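Local coordinates for periplasmic binding protein/LacI transcriptional regulator (PDB 6HYH), which probably binds furanose sugars such as arabinofuranose for uptake by an ABC transporter and is seen here in complex with beta-D-fucofuranose, at residues A[143-148]-A[174-179]. Sequence-based numbering, arbitrary orientation.
Sequences GPVNIV and PNLKIV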
# COMPACT_ATOMS: atom_id res chain seq x y z
N GLY A 143 30.24 -1.75 -25.93
CA GLY A 143 29.32 -2.81 -26.24
C GLY A 143 28.52 -3.27 -25.03
O GLY A 143 28.35 -2.53 -24.05
N PRO A 144 28.04 -4.52 -25.06
CA PRO A 144 27.18 -4.99 -23.98
C PRO A 144 27.97 -5.09 -22.69
O PRO A 144 29.16 -5.39 -22.67
CB PRO A 144 26.72 -6.36 -24.47
CG PRO A 144 27.78 -6.82 -25.34
CD PRO A 144 28.30 -5.58 -26.05
N VAL A 145 27.26 -4.83 -21.60
CA VAL A 145 27.82 -4.83 -20.26
C VAL A 145 26.97 -5.78 -19.42
O VAL A 145 25.75 -5.58 -19.29
CB VAL A 145 27.81 -3.43 -19.65
CG1 VAL A 145 28.00 -3.49 -18.14
CG2 VAL A 145 28.85 -2.57 -20.36
N ASN A 146 27.62 -6.74 -18.78
CA ASN A 146 26.91 -7.93 -18.33
C ASN A 146 26.77 -7.90 -16.83
O ASN A 146 27.77 -7.89 -16.09
CB ASN A 146 27.65 -9.19 -18.78
CG ASN A 146 27.33 -9.58 -20.20
OD1 ASN A 146 26.17 -9.75 -20.57
ND2 ASN A 146 28.36 -9.70 -21.03
N ILE A 147 25.52 -7.95 -16.38
CA ILE A 147 25.20 -7.81 -14.97
C ILE A 147 24.69 -9.16 -14.50
O ILE A 147 24.01 -9.89 -15.24
CB ILE A 147 24.17 -6.68 -14.72
CG1 ILE A 147 24.73 -5.35 -15.24
CG2 ILE A 147 23.88 -6.56 -13.23
CD1 ILE A 147 23.68 -4.33 -15.56
N VAL A 148 25.08 -9.51 -13.29
CA VAL A 148 24.64 -10.72 -12.62
C VAL A 148 23.97 -10.27 -11.34
O VAL A 148 24.44 -9.32 -10.70
CB VAL A 148 25.84 -11.63 -12.32
CG1 VAL A 148 25.37 -12.82 -11.66
CG2 VAL A 148 26.57 -11.97 -13.61
N PRO A 174 20.67 0.65 -22.84
CA PRO A 174 20.42 -0.69 -23.42
C PRO A 174 21.64 -1.60 -23.40
O PRO A 174 21.47 -2.82 -23.55
CB PRO A 174 19.99 -0.38 -24.87
CG PRO A 174 19.73 1.11 -24.90
CD PRO A 174 20.65 1.70 -23.86
N ASN A 175 22.85 -1.05 -23.24
CA ASN A 175 24.04 -1.90 -23.12
C ASN A 175 23.97 -2.77 -21.88
O ASN A 175 24.39 -3.94 -21.90
CB ASN A 175 25.31 -1.04 -23.03
CG ASN A 175 25.58 -0.27 -24.29
OD1 ASN A 175 25.34 -0.75 -25.40
ND2 ASN A 175 26.13 0.94 -24.13
N LEU A 176 23.43 -2.24 -20.78
CA LEU A 176 23.39 -2.99 -19.53
C LEU A 176 22.33 -4.07 -19.65
O LEU A 176 21.15 -3.76 -19.86
CB LEU A 176 23.07 -2.06 -18.37
CG LEU A 176 23.64 -0.65 -18.51
CD1 LEU A 176 22.96 0.29 -17.53
CD2 LEU A 176 25.14 -0.67 -18.27
N LYS A 177 22.71 -5.32 -19.43
CA LYS A 177 21.68 -6.34 -19.33
C LYS A 177 22.00 -7.37 -18.27
O LYS A 177 23.16 -7.77 -18.09
CB LYS A 177 21.51 -7.11 -20.63
CG LYS A 177 20.09 -7.59 -20.87
CD LYS A 177 19.97 -9.13 -20.93
CE LYS A 177 18.49 -9.55 -21.05
NZ LYS A 177 18.30 -11.03 -21.13
N ILE A 178 20.95 -7.79 -17.57
CA ILE A 178 21.09 -8.78 -16.51
C ILE A 178 20.99 -10.13 -17.20
O ILE A 178 19.92 -10.52 -17.69
CB ILE A 178 20.01 -8.62 -15.43
CG1 ILE A 178 20.11 -7.23 -14.79
CG2 ILE A 178 20.14 -9.72 -14.37
CD1 ILE A 178 18.96 -6.87 -13.86
N VAL A 179 22.13 -10.82 -17.32
CA VAL A 179 22.16 -12.10 -18.00
C VAL A 179 21.77 -13.24 -17.06
O VAL A 179 21.11 -14.20 -17.48
CB VAL A 179 23.54 -12.32 -18.63
CG1 VAL A 179 23.85 -11.14 -19.50
CG2 VAL A 179 24.56 -12.49 -17.55
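Val145 and Ile147 pair with Leu176 and Ile178 on two parallel strands, and the backbone ladder fixes their register. Val145 N donates to Asn175 O (3.0 Å). Val145 O in turn accepts from Lys177 N in a nearly straight bond, 166° at the hydrogen. Ile147 repeats the pattern: its N reaches Lys177 O at 2.9 Å and its O receives Val179 N at 3.0 Å. Over 145-148 and 176-179 the directions diverge by 42°, evidence of marked twist.

Packing is close on the face that carries the aliphatic residues. The side chain of Ile147 runs obliquely across Leu176, with CD1 lying 3.7 Å from Leu176 CB; chi1 of -59° with an extended chi2 carries CD1 back past the bridge partner Ile178 towards Leu176. Val145 and Leu176 instead run alongside each other in the same direction, Val145 CG1 being 4.0 Å from Leu176 CD2.

The face of Asn146 and Lys177 is the more open one: Asn146 OD1 abuts Val179 CG1 in a doubtfully short contact that is no hydrogen bond, and the exposed Lys177 side chain makes no close contact with 143-148.

The pair belongs to a right-handed beta-alpha-beta crossover of the periplasmic-binding-protein fold. Helix 157-170 links the strands and covers the aliphatic face through Phe166 and Ile170, helix 123-137 adds Val134, and strand 145-151 continues the sheet inward to 207-210, leaving 176-183 outermost within the chain.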